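Long-range contacts in putative silent information regulator 2 (Leishmania infantum, PDB 5OL0), which probably removes acetyl groups from lysine side chains of proteins in an NAD-dependent reaction and is thought to regulate gene expression: residues His206-Ala211 / Pro230-Lys235; Glu212-Ile217 / Val237-Met242; Gln12-Gly17 / Asp275-Val280. One frame throughout, in Å; residues are numbered along the deposited sequence.

In the fold
All three contacts lie in the Rossmann-like part of the sirtuin fold, around one flank of its six-stranded parallel sheet. Contact 2 is in the middle: it pairs strands 213-217 and 239-242, its centre about 11 Å from that of contact 1 and about 12 Å from that of contact 3, while the centres of 1 and 3 are about 16 Å apart. Contact 1 joins the end of helix 198-207 to the loop between those strands, so its segments alternate with those of contact 2 along the chain. Contact 3 brings the N-terminal arm to strand 279-282, next to 239-242, and encloses both others. Together they join three neighbouring strands, a connecting loop and the N-terminal arm.

Contact 1 of 3, residues His206-Ala211 / Pro230-Lys235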
ATOM      1  N   HIS A 206      13.086   6.854  10.705  1.00 40.38           N
ATOM      2  CA  HIS A 206      13.623   5.882  11.685  1.00 40.15           C
ATOM      3  C   HIS A 206      13.695   4.479  11.212  1.00 38.01           C
ATOM      4  O   HIS A 206      14.611   3.815  11.578  1.00 38.52           O
ATOM      5  CB  HIS A 206      12.828   5.903  13.002  1.00 36.92           C
ATOM      6  CG  HIS A 206      12.735   7.278  13.596  1.00 32.48           C
ATOM      7  ND1 HIS A 206      11.591   7.746  14.204  1.00 36.77           N
ATOM      8  CD2 HIS A 206      13.591   8.322  13.555  1.00 32.55           C
ATOM      9  CE1 HIS A 206      11.778   8.994  14.593  1.00 30.08           C
ATOM     10  NE2 HIS A 206      12.973   9.368  14.210  1.00 31.40           N
ATOM     11  N   ASP A 207      12.711   3.976  10.470  1.00 36.71           N
ATOM     12  CA  ASP A 207      12.818   2.580  10.030  1.00 31.40           C
ATOM     13  C   ASP A 207      13.674   2.464   8.789  1.00 30.62           C
ATOM     14  O   ASP A 207      14.585   1.636   8.705  1.00 27.07           O
ATOM     15  CB  ASP A 207      11.451   1.994   9.761  1.00 34.96           C
ATOM     16  CG  ASP A 207      10.644   1.796  11.005  1.00 38.17           C
ATOM     17  OD1 ASP A 207      11.167   1.168  11.921  1.00 44.15           O
ATOM     18  OD2 ASP A 207       9.465   2.211  11.059  1.00 41.46           O
ATOM     19  N   ALA A 208      13.327   3.214   7.742  1.00 32.54           N
ATOM     20  CA  ALA A 208      14.002   2.936   6.429  1.00 30.36           C
ATOM     21  C   ALA A 208      15.513   3.084   6.493  1.00 32.37           C
ATOM     22  O   ALA A 208      16.268   2.317   5.863  1.00 32.53           O
ATOM     23  CB  ALA A 208      13.394   3.829   5.340  1.00 33.54           C
ATOM     24  N   PRO A 209      16.009   4.031   7.313  1.00 34.28           N
ATOM     25  CA  PRO A 209      17.475   4.107   7.384  1.00 37.38           C
ATOM     26  C   PRO A 209      18.185   2.884   8.001  1.00 38.18           C
ATOM     27  O   PRO A 209      19.359   2.677   7.734  1.00 35.56           O
ATOM     28  CB  PRO A 209      17.701   5.392   8.187  1.00 40.62           C
ATOM     29  CG  PRO A 209      16.574   6.259   7.729  1.00 42.62           C
ATOM     30  CD  PRO A 209      15.396   5.282   7.772  1.00 39.44           C
ATOM     31  N   ILE A 210      17.461   2.049   8.740  1.00 35.51           N
ATOM     32  CA  ILE A 210      18.036   0.859   9.365  1.00 36.18           C
ATOM     33  C   ILE A 210      17.528  -0.421   8.739  1.00 34.83           C
ATOM     34  O   ILE A 210      17.825  -1.489   9.261  1.00 34.92           O
ATOM     35  CB  ILE A 210      17.783   0.818  10.916  1.00 39.68           C
ATOM     36  CG1 ILE A 210      16.289   0.839  11.286  1.00 38.69           C
ATOM     37  CG2 ILE A 210      18.476   2.013  11.550  1.00 42.71           C
ATOM     38  CD1 ILE A 210      15.991   0.362  12.692  1.00 39.51           C
ATOM     39  N   ALA A 211      16.803  -0.360   7.604  1.00 32.68           N
ATOM     40  CA  ALA A 211      16.387  -1.617   6.939  1.00 28.59           C
ATOM     41  C   ALA A 211      17.589  -2.449   6.497  1.00 27.00           C
ATOM     42  O   ALA A 211      18.603  -1.910   6.086  1.00 29.59           O
ATOM     43  CB  ALA A 211      15.500  -1.349   5.738  1.00 29.08           C
ATOM     44  N   PRO A 230      11.997   3.820  -0.206  1.00 30.89           N
ATOM     45  CA  PRO A 230      13.117   2.984  -0.624  1.00 30.40           C
ATOM     46  C   PRO A 230      14.353   3.741  -1.049  1.00 30.65           C
ATOM     47  O   PRO A 230      15.415   3.111  -1.265  1.00 29.99           O
ATOM     48  CB  PRO A 230      12.540   2.238  -1.841  1.00 33.00           C
ATOM     49  CG  PRO A 230      11.500   3.146  -2.391  1.00 30.57           C
ATOM     50  CD  PRO A 230      10.921   3.850  -1.216  1.00 29.54           C
ATOM     51  N   CYS A 231      14.215   5.056  -1.237  1.00 29.85           N
ATOM     52  CA  CYS A 231      15.345   5.937  -1.535  1.00 29.60           C
ATOM     53  C   CYS A 231      16.255   6.222  -0.345  1.00 30.75           C
ATOM     54  O   CYS A 231      17.383   6.628  -0.563  1.00 31.09           O
ATOM     55  CB  CYS A 231      14.852   7.263  -2.166  1.00 32.33           C
ATOM     56  SG  CYS A 231      13.932   6.891  -3.713  1.00 41.09           S
ATOM     57  N   VAL A 232      15.762   6.082   0.883  1.00 30.75           N
ATOM     58  CA  VAL A 232      16.499   6.468   2.112  1.00 31.48           C
ATOM     59  C   VAL A 232      17.073   5.227   2.848  1.00 34.44           C
ATOM     60  O   VAL A 232      17.759   5.373   3.824  1.00 33.22           O
ATOM     61  CB  VAL A 232      15.673   7.333   3.094  1.00 31.91           C
ATOM     62  CG1 VAL A 232      15.264   8.700   2.484  1.00 33.07           C
ATOM     63  CG2 VAL A 232      14.417   6.638   3.549  1.00 34.89           C
ATOM     64  N   VAL A 233      16.834   4.016   2.359  1.00 31.59           N
ATOM     65  CA  VAL A 233      17.471   2.845   2.941  1.00 30.80           C
ATOM     66  C   VAL A 233      18.959   2.885   2.584  1.00 33.03           C
ATOM     67  O   VAL A 233      19.326   3.506   1.598  1.00 32.93           O
ATOM     68  CB  VAL A 233      16.839   1.521   2.472  1.00 30.14           C
ATOM     69  CG1 VAL A 233      15.347   1.562   2.725  1.00 31.35           C
ATOM     70  CG2 VAL A 233      17.123   1.238   1.012  1.00 35.37           C
ATOM     71  N   PRO A 234      19.801   2.185   3.346  1.00 36.23           N
ATOM     72  CA  PRO A 234      21.242   2.197   3.028  1.00 37.13           C
ATOM     73  C   PRO A 234      21.531   1.769   1.563  1.00 37.50           C
ATOM     74  O   PRO A 234      20.875   0.873   1.014  1.00 33.88           O
ATOM     75  CB  PRO A 234      21.827   1.221   4.039  1.00 39.76           C
ATOM     76  CG  PRO A 234      20.858   1.229   5.200  1.00 41.86           C
ATOM     77  CD  PRO A 234      19.500   1.436   4.586  1.00 39.60           C
ATOM     78  N   LYS A 235      22.517   2.412   0.949  1.00 35.40           N
ATOM     79  CA  LYS A 235      22.902   2.170  -0.453  1.00 42.47           C
ATOM     80  C   LYS A 235      23.327   0.736  -0.757  1.00 38.25           C
ATOM     81  O   LYS A 235      23.297   0.323  -1.895  1.00 37.63           O
ATOM     82  CB  LYS A 235      24.028   3.136  -0.908  1.00 51.35           C
ATOM     83  CG  LYS A 235      25.340   3.041  -0.094  1.00 70.22           C
ATOM     84  CD  LYS A 235      26.624   3.518  -0.823  1.00 78.72           C
ATOM     85  CE  LYS A 235      27.643   2.389  -1.023  1.00 79.09           C
ATOM     86  NZ  LYS A 235      28.918   2.940  -1.532  1.00 82.84           N
TER
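Helix 198-207 of the Rossmann-like sirtuin domain runs out through a short 3-10 turn, 208-210, and that turn lies against the loop linking strands 213-217 and 239-242. The buried part consists of two alanines and Val-233. Ala-208 CB lies 4.0 Å from Val-233 CG1, and Ala-211 CB approaches that CG1 from one turn further on, at 4.2 Å. One branch of Val-233, anti to its own carbonyl carbon (chi1 -54°), therefore serves both alanines, and both alanines also touch Leu-37 of strand 36-40, which places this part against the sheet. Val-232 closes it from a partly exposed position and packs tightly: its CG2 meets Ala-208 CB at 3.5 Å, closer than carbons usually come.

The other side is more exposed and touches through few atoms. Pro-209 is exposed and its CB leads away from the loop, so it offers mainly backbone: its carbonyl O meets CG of the partly exposed Pro-234 at 3.3 Å. Beyond this, the carbonyl of Pro-234 takes a hydrogen bond from Arg-278 NH1, linking the loop to the approach to strand 279-282.

Between the two sides sits the carbonyl of Ala-208. Its oxygen accepts the 3-10 hydrogen bond from Ala-211 N (3.2 Å) and also receives a CA-H...O contact from Val-233 CA at 3.2 Å, with 152° at the hydrogen.

Contact 2 of 3, residues Glu212-Ile217 / Val237-Met242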
ATOM      1  N   GLU A 212      17.441  -3.759   6.546  1.00 28.14           N
ATOM      2  CA  GLU A 212      18.428  -4.723   5.991  1.00 28.97           C
ATOM      3  C   GLU A 212      17.992  -5.254   4.618  1.00 27.11           C
ATOM      4  O   GLU A 212      18.748  -5.919   3.944  1.00 26.89           O
ATOM      5  CB  GLU A 212      18.556  -5.942   6.934  1.00 33.15           C
ATOM      6  CG  GLU A 212      19.302  -5.648   8.214  1.00 38.84           C
ATOM      7  CD  GLU A 212      19.132  -6.692   9.358  1.00 43.45           C
ATOM      8  OE1 GLU A 212      18.233  -7.572   9.397  1.00 37.31           O
ATOM      9  OE2 GLU A 212      19.941  -6.576  10.291  1.00 54.93           O
ATOM     10  N   LEU A 213      16.739  -4.979   4.247  1.00 27.58           N
ATOM     11  CA  LEU A 213      16.102  -5.507   3.059  1.00 27.37           C
ATOM     12  C   LEU A 213      14.780  -4.775   2.886  1.00 28.36           C
ATOM     13  O   LEU A 213      14.048  -4.520   3.881  1.00 25.45           O
ATOM     14  CB  LEU A 213      15.860  -7.005   3.172  1.00 27.93           C
ATOM     15  CG  LEU A 213      15.077  -7.631   2.026  1.00 30.80           C
ATOM     16  CD1 LEU A 213      15.817  -7.572   0.701  1.00 35.51           C
ATOM     17  CD2 LEU A 213      14.682  -9.044   2.402  1.00 33.06           C
ATOM     18  N   VAL A 214      14.480  -4.440   1.637  1.00 24.92           N
ATOM     19  CA  VAL A 214      13.235  -3.807   1.312  1.00 27.07           C
ATOM     20  C   VAL A 214      12.592  -4.615   0.178  1.00 27.40           C
ATOM     21  O   VAL A 214      13.275  -5.073  -0.729  1.00 28.26           O
ATOM     22  CB  VAL A 214      13.387  -2.303   1.070  1.00 30.16           C
ATOM     23  CG1 VAL A 214      14.346  -2.001  -0.016  1.00 38.58           C
ATOM     24  CG2 VAL A 214      12.048  -1.673   0.740  1.00 30.18           C
ATOM     25  N   ILE A 215      11.311  -4.923   0.351  1.00 25.38           N
ATOM     26  CA  ILE A 215      10.543  -5.691  -0.606  1.00 26.78           C
ATOM     27  C   ILE A 215       9.374  -4.791  -0.881  1.00 28.57           C
ATOM     28  O   ILE A 215       8.654  -4.368   0.053  1.00 26.58           O
ATOM     29  CB  ILE A 215      10.007  -7.018  -0.006  1.00 29.43           C
ATOM     30  CG1 ILE A 215      11.163  -7.896   0.504  1.00 28.48           C
ATOM     31  CG2 ILE A 215       9.175  -7.767  -1.042  1.00 28.27           C
ATOM     32  CD1 ILE A 215      10.696  -9.220   1.135  1.00 30.23           C
ATOM     33  N   ILE A 216       9.190  -4.478  -2.162  1.00 25.60           N
ATOM     34  CA  ILE A 216       8.328  -3.408  -2.603  1.00 24.69           C
ATOM     35  C   ILE A 216       7.338  -4.061  -3.538  1.00 28.81           C
ATOM     36  O   ILE A 216       7.725  -4.493  -4.642  1.00 26.56           O
ATOM     37  CB  ILE A 216       9.161  -2.362  -3.386  1.00 25.23           C
ATOM     38  CG1 ILE A 216      10.280  -1.848  -2.513  1.00 28.74           C
ATOM     39  CG2 ILE A 216       8.280  -1.241  -4.002  1.00 27.68           C
ATOM     40  CD1 ILE A 216      11.346  -1.032  -3.266  1.00 29.18           C
ATOM     41  N   ILE A 217       6.082  -4.201  -3.094  1.00 27.54           N
ATOM     42  CA  ILE A 217       5.133  -5.038  -3.819  1.00 26.06           C
ATOM     43  C   ILE A 217       3.994  -4.233  -4.388  1.00 29.25           C
ATOM     44  O   ILE A 217       3.061  -3.773  -3.650  1.00 25.98           O
ATOM     45  CB  ILE A 217       4.545  -6.136  -2.934  1.00 27.75           C
ATOM     46  CG1 ILE A 217       5.681  -6.822  -2.158  1.00 26.96           C
ATOM     47  CG2 ILE A 217       3.662  -7.052  -3.812  1.00 27.79           C
ATOM     48  CD1 ILE A 217       5.279  -7.920  -1.201  1.00 28.14           C
ATOM     49  N   VAL A 237      21.886  -2.081   0.801  1.00 34.31           N
ATOM     50  CA  VAL A 237      20.914  -3.141   1.096  1.00 36.56           C
ATOM     51  C   VAL A 237      20.080  -3.543  -0.135  1.00 33.43           C
ATOM     52  O   VAL A 237      19.732  -2.697  -0.937  1.00 32.73           O
ATOM     53  CB  VAL A 237      20.021  -2.846   2.297  1.00 40.18           C
ATOM     54  CG1 VAL A 237      20.880  -2.621   3.551  1.00 39.29           C
ATOM     55  CG2 VAL A 237      19.015  -1.768   1.999  1.00 42.17           C
ATOM     56  N   PRO A 238      19.749  -4.825  -0.257  1.00 34.04           N
ATOM     57  CA  PRO A 238      18.942  -5.280  -1.364  1.00 32.39           C
ATOM     58  C   PRO A 238      17.534  -4.657  -1.368  1.00 32.85           C
ATOM     59  O   PRO A 238      16.927  -4.420  -0.273  1.00 28.73           O
ATOM     60  CB  PRO A 238      18.862  -6.796  -1.189  1.00 33.33           C
ATOM     61  CG  PRO A 238      19.353  -7.074   0.178  1.00 34.03           C
ATOM     62  CD  PRO A 238      20.167  -5.924   0.625  1.00 35.34           C
ATOM     63  N   ARG A 239      17.053  -4.372  -2.588  1.00 27.19           N
ATOM     64  CA  ARG A 239      15.735  -3.821  -2.780  1.00 29.60           C
ATOM     65  C   ARG A 239      15.034  -4.693  -3.811  1.00 28.35           C
ATOM     66  O   ARG A 239      15.496  -4.812  -4.921  1.00 29.03           O
ATOM     67  CB  ARG A 239      15.793  -2.353  -3.193  1.00 27.88           C
ATOM     68  CG  ARG A 239      16.640  -1.465  -2.309  1.00 32.91           C
ATOM     69  CD  ARG A 239      16.453   0.021  -2.611  1.00 33.75           C
ATOM     70  NE  ARG A 239      16.971   0.348  -3.937  1.00 32.60           N
ATOM     71  CZ  ARG A 239      17.006   1.587  -4.459  1.00 36.03           C
ATOM     72  NH1 ARG A 239      16.592   2.659  -3.787  1.00 33.20           N
ATOM     73  NH2 ARG A 239      17.503   1.766  -5.657  1.00 34.39           N
ATOM     74  N   VAL A 240      13.960  -5.354  -3.410  1.00 28.59           N
ATOM     75  CA  VAL A 240      13.309  -6.346  -4.223  1.00 27.48           C
ATOM     76  C   VAL A 240      12.025  -5.704  -4.696  1.00 27.53           C
ATOM     77  O   VAL A 240      11.210  -5.292  -3.873  1.00 28.73           O
ATOM     78  CB  VAL A 240      13.005  -7.639  -3.382  1.00 30.18           C
ATOM     79  CG1 VAL A 240      12.147  -8.597  -4.168  1.00 33.25           C
ATOM     80  CG2 VAL A 240      14.313  -8.337  -3.046  1.00 31.23           C
ATOM     81  N   VAL A 241      11.821  -5.602  -5.999  1.00 25.65           N
ATOM     82  CA  VAL A 241      10.600  -4.962  -6.502  1.00 25.38           C
ATOM     83  C   VAL A 241       9.812  -6.055  -7.177  1.00 26.69           C
ATOM     84  O   VAL A 241      10.355  -6.727  -8.062  1.00 28.34           O
ATOM     85  CB  VAL A 241      10.878  -3.815  -7.474  1.00 28.80           C
ATOM     86  CG1 VAL A 241       9.567  -3.208  -7.949  1.00 29.56           C
ATOM     87  CG2 VAL A 241      11.781  -2.767  -6.803  1.00 29.46           C
ATOM     88  N   MET A 242       8.596  -6.297  -6.693  1.00 27.62           N
ATOM     89  CA  MET A 242       7.611  -7.171  -7.376  1.00 28.08           C
ATOM     90  C   MET A 242       6.532  -6.334  -8.031  1.00 29.95           C
ATOM     91  O   MET A 242       5.671  -5.753  -7.355  1.00 30.57           O
ATOM     92  CB  MET A 242       6.969  -8.147  -6.401  1.00 30.78           C
ATOM     93  CG  MET A 242       7.939  -9.028  -5.643  1.00 32.50           C
ATOM     94  SD  MET A 242       7.098 -10.174  -4.515  1.00 36.99           S
ATOM     95  CE  MET A 242       8.510 -11.174  -4.076  1.00 34.54           C
TER
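Four backbone hydrogen bonds join strands 213-217 and 239-242, fourth and fifth across the parallel Rossmann-like sheet of the sirtuin fold, between 36-40 and 279-282. The chain of bonds zigzags: Val-214 N reaches Pro-238 O at 3.1 Å, Val-240 N returns to Val-214 O at 2.8 Å, Ile-216 N goes to Val-240 O at 2.8 Å, and Met-242 N closes on Ile-216 O at 2.9 Å. The bond into Val-240 O arrives nearly along the C=O axis (175°), whereas Val-214 N approaches Pro-238 O at 155°, within the carbonyl plane.

Side chains settle on both faces. On one, Val-214 CG1, wedged into the slot flanked by N and C of its own backbone (chi1 58°), presses on Arg-239 CG at 3.3 Å, and the two side chains run alongside in the same direction. Further along this face, Ile-216 CD1 crosses obliquely to Val-241 CG2 at 4.0 Å. On the other lie Ile-215, Ile-217, Val-240 and Met-242. At the start of the pair, Leu-213 CD1 meets Pro-238 CG at 3.6 Å, crossing at about a right angle.

In the next shell, Leu-213, Ile-215 and Ile-217 bond by their backbones to strand 36-40, while helix 21-30 covers Leu-213, Pro-238, Val-240 and Met-242. Arg-239 bends at chi3, and its guanidinium is held by Asp-279, the carbonyls of Pro-230 and Leu-251, and a cation-pi contact with Phe-252.

The strands lead into the loops of Gly-218 to Ser-220 and Asn-243 to Glu-245, which probably bind NAD; Ile-216 comes close to Thr-219. The chemistry is a greasy sheet centre with a buried Arg-239/Asp-279 ion pair, which probably offsets the like charge of nearby Arg-278.

Contact 3 of 3, residues Gln12-Gly17 / Asp275-Val280; sequences QEHVLG and DVCRDV
At Gln-12, where CB leads away, the backbone does the touching: its carbonyl O lies 3.7 Å from Cys-277 SG. At Glu-13 the link is a water, which donates to Glu-13 O and accepts from Cys-277 N at 2.9 Å.

His-14 carries the contact. CG lies about 30° short of anti to the backbone N (chi1 -148°), and the imidazole slides over the backbone of Cys-277, whose carbonyl O sits 3.3 Å above the ring plane, over its centre. Cys-277 SG comes obliquely to the same ring, nearest to CD2. The ring edge does the polar work: NE2 gives an almost straight hydrogen bond (177°) to Asp-279 O at 2.8 Å, the nitrogen standing well above the carbonyl plane, while ND1 accepts Leu-16 N at 3.1 Å, in the ring plane. Gripped at both nitrogens, the ring cannot easily rotate, and the pattern is consistent with a neutral imidazole protonated on NE2.

Val-15 follows with a backbone bond: its N bonds the same Cys-277 O, at 2.9 Å, nearly along the C=O axis. Its CG2 runs into Val-276 CG2 at 3.3 Å, a tight methyl-to-methyl touch between side chains crossing at about a right angle. Leu-16 then sends CD1 inward to Val-280 CG1, and it also packs on Pro-238 and on Leu-24 and Tyr-27 of helix 21-30. Gly-17 completes a type I turn, its N bonding back to His-14 O.

The arrangement is that of an N-terminal arm laid against the lead-in to strand 279-282, an outermost strand of the parallel sheet in this Rossmann-like sirtuin domain, just before the chain enters helix 21-30.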
ATOM      1  N   GLN A  12      28.605  -5.692 -11.696  1.00 46.62           N
ATOM      2  CA  GLN A  12      27.298  -6.344 -11.637  1.00 53.96           C
ATOM      3  C   GLN A  12      27.152  -7.514 -10.629  1.00 51.67           C
ATOM      4  O   GLN A  12      26.048  -8.009 -10.464  1.00 54.35           O
ATOM      5  CB  GLN A  12      26.931  -6.835 -13.031  1.00 57.75           C
ATOM      6  CG  GLN A  12      26.857  -5.706 -14.044  1.00 64.69           C
ATOM      7  CD  GLN A  12      26.354  -6.197 -15.368  1.00 71.94           C
ATOM      8  OE1 GLN A  12      27.025  -6.997 -16.050  1.00 73.32           O
ATOM      9  NE2 GLN A  12      25.149  -5.757 -15.732  1.00 69.68           N
ATOM     10  N   GLU A  13      28.213  -7.961  -9.945  1.00 40.62           N
ATOM     11  CA  GLU A  13      28.024  -8.956  -8.867  1.00 43.94           C
ATOM     12  C   GLU A  13      26.999  -8.407  -7.884  1.00 40.75           C
ATOM     13  O   GLU A  13      27.199  -7.317  -7.272  1.00 38.77           O
ATOM     14  CB  GLU A  13      29.310  -9.236  -8.062  1.00 46.11           C
ATOM     15  CG  GLU A  13      30.232 -10.237  -8.701  1.00 58.26           C
ATOM     16  CD  GLU A  13      29.637 -11.623  -8.803  1.00 56.47           C
ATOM     17  OE1 GLU A  13      28.833 -12.044  -7.923  1.00 61.49           O
ATOM     18  OE2 GLU A  13      30.005 -12.276  -9.786  1.00 61.15           O
ATOM     19  N   HIS A  14      25.972  -9.217  -7.677  1.00 37.28           N
ATOM     20  CA  HIS A  14      24.818  -8.841  -6.902  1.00 35.43           C
ATOM     21  C   HIS A  14      24.996  -9.081  -5.398  1.00 34.53           C
ATOM     22  O   HIS A  14      25.422 -10.140  -4.949  1.00 37.65           O
ATOM     23  CB  HIS A  14      23.569  -9.599  -7.399  1.00 38.21           C
ATOM     24  CG  HIS A  14      22.328  -8.791  -7.243  1.00 37.49           C
ATOM     25  ND1 HIS A  14      21.749  -8.601  -6.020  1.00 32.88           N
ATOM     26  CD2 HIS A  14      21.627  -8.023  -8.123  1.00 35.81           C
ATOM     27  CE1 HIS A  14      20.725  -7.778  -6.142  1.00 33.02           C
ATOM     28  NE2 HIS A  14      20.627  -7.416  -7.407  1.00 33.29           N
ATOM     29  N   VAL A  15      24.555  -8.129  -4.604  1.00 34.30           N
ATOM     30  CA  VAL A  15      24.519  -8.308  -3.144  1.00 38.78           C
ATOM     31  C   VAL A  15      23.791  -9.612  -2.731  1.00 40.44           C
ATOM     32  O   VAL A  15      24.100 -10.178  -1.672  1.00 34.94           O
ATOM     33  CB  VAL A  15      23.854  -7.060  -2.500  1.00 44.31           C
ATOM     34  CG1 VAL A  15      23.475  -7.255  -1.064  1.00 49.01           C
ATOM     35  CG2 VAL A  15      24.805  -5.874  -2.589  1.00 46.88           C
ATOM     36  N   LEU A  16      22.814 -10.077  -3.526  1.00 35.38           N
ATOM     37  CA  LEU A  16      22.071 -11.295  -3.164  1.00 37.16           C
ATOM     38  C   LEU A  16      22.772 -12.618  -3.575  1.00 41.65           C
ATOM     39  O   LEU A  16      22.258 -13.690  -3.247  1.00 44.88           O
ATOM     40  CB  LEU A  16      20.649 -11.282  -3.739  1.00 29.89           C
ATOM     41  CG  LEU A  16      19.685 -10.251  -3.194  1.00 32.29           C
ATOM     42  CD1 LEU A  16      18.385 -10.311  -4.001  1.00 35.12           C
ATOM     43  CD2 LEU A  16      19.417 -10.470  -1.704  1.00 35.33           C
ATOM     44  N   GLY A  17      23.876 -12.534  -4.322  1.00 41.43           N
ATOM     45  CA  GLY A  17      24.546 -13.703  -4.880  1.00 44.30           C
ATOM     46  C   GLY A  17      23.829 -13.999  -6.166  1.00 43.81           C
ATOM     47  O   GLY A  17      24.189 -13.490  -7.199  1.00 51.86           O
ATOM     48  N   ASP A 275      28.873   2.119  -6.079  1.00 79.96           N
ATOM     49  CA  ASP A 275      27.649   1.592  -5.472  1.00 82.78           C
ATOM     50  C   ASP A 275      27.244   0.173  -5.970  1.00 80.07           C
ATOM     51  O   ASP A 275      26.932  -0.034  -7.172  1.00 74.86           O
ATOM     52  CB  ASP A 275      26.483   2.601  -5.659  1.00 90.49           C
ATOM     53  CG  ASP A 275      26.246   3.020  -7.135  1.00 88.46           C
ATOM     54  OD1 ASP A 275      26.880   2.481  -8.062  1.00 83.79           O
ATOM     55  OD2 ASP A 275      25.390   3.908  -7.369  1.00 95.80           O
ATOM     56  N   VAL A 276      27.240  -0.795  -5.044  1.00 70.11           N
ATOM     57  CA  VAL A 276      26.863  -2.205  -5.366  1.00 67.90           C
ATOM     58  C   VAL A 276      25.505  -2.404  -6.121  1.00 60.59           C
ATOM     59  O   VAL A 276      24.610  -1.548  -6.118  1.00 53.65           O
ATOM     60  CB  VAL A 276      26.896  -3.172  -4.131  1.00 70.28           C
ATOM     61  CG1 VAL A 276      28.327  -3.366  -3.593  1.00 79.54           C
ATOM     62  CG2 VAL A 276      25.892  -2.755  -3.049  1.00 63.43           C
ATOM     63  N   CYS A 277      25.406  -3.556  -6.784  1.00 49.98           N
ATOM     64  CA  CYS A 277      24.252  -3.952  -7.539  1.00 45.28           C
ATOM     65  C   CYS A 277      23.322  -4.679  -6.530  1.00 39.07           C
ATOM     66  O   CYS A 277      23.632  -5.776  -6.039  1.00 36.41           O
ATOM     67  CB  CYS A 277      24.710  -4.818  -8.709  1.00 53.64           C
ATOM     68  SG  CYS A 277      23.376  -5.583  -9.636  1.00 65.35           S
ATOM     69  N   ARG A 278      22.246  -3.986  -6.140  1.00 33.13           N
ATOM     70  CA  ARG A 278      21.402  -4.424  -5.036  1.00 32.42           C
ATOM     71  C   ARG A 278      19.884  -4.492  -5.334  1.00 32.50           C
ATOM     72  O   ARG A 278      19.154  -4.921  -4.472  1.00 33.04           O
ATOM     73  CB  ARG A 278      21.718  -3.622  -3.741  1.00 31.36           C
ATOM     74  CG  ARG A 278      21.771  -2.094  -3.829  1.00 32.26           C
ATOM     75  CD  ARG A 278      20.396  -1.513  -3.981  1.00 36.54           C
ATOM     76  NE  ARG A 278      20.338  -0.067  -3.872  1.00 36.83           N
ATOM     77  CZ  ARG A 278      20.108   0.628  -2.760  1.00 35.16           C
ATOM     78  NH1 ARG A 278      19.932   0.068  -1.563  1.00 35.20           N
ATOM     79  NH2 ARG A 278      20.049   1.928  -2.864  1.00 37.83           N
ATOM     80  N   ASP A 279      19.448  -4.080  -6.521  1.00 31.44           N
ATOM     81  CA  ASP A 279      18.044  -4.062  -6.951  1.00 32.60           C
ATOM     82  C   ASP A 279      17.755  -5.243  -7.818  1.00 31.59           C
ATOM     83  O   ASP A 279      18.635  -5.734  -8.531  1.00 30.39           O
ATOM     84  CB  ASP A 279      17.744  -2.816  -7.793  1.00 34.36           C
ATOM     85  CG  ASP A 279      17.914  -1.552  -7.033  1.00 36.47           C
ATOM     86  OD1 ASP A 279      17.790  -1.577  -5.800  1.00 36.00           O
ATOM     87  OD2 ASP A 279      18.177  -0.511  -7.663  1.00 35.75           O
ATOM     88  N   VAL A 280      16.565  -5.798  -7.629  1.00 28.72           N
ATOM     89  CA  VAL A 280      16.029  -6.821  -8.492  1.00 30.56           C
ATOM     90  C   VAL A 280      14.548  -6.576  -8.733  1.00 29.89           C
ATOM     91  O   VAL A 280      13.845  -6.107  -7.828  1.00 27.27           O
ATOM     92  CB  VAL A 280      16.335  -8.194  -7.883  1.00 33.10           C
ATOM     93  CG1 VAL A 280      15.690  -8.352  -6.532  1.00 36.40           C
ATOM     94  CG2 VAL A 280      15.913  -9.274  -8.829  1.00 32.59           C
TER
HETATM   95  O   HOH W   1      27.930  -4.978  -6.979  1.00 50.11           O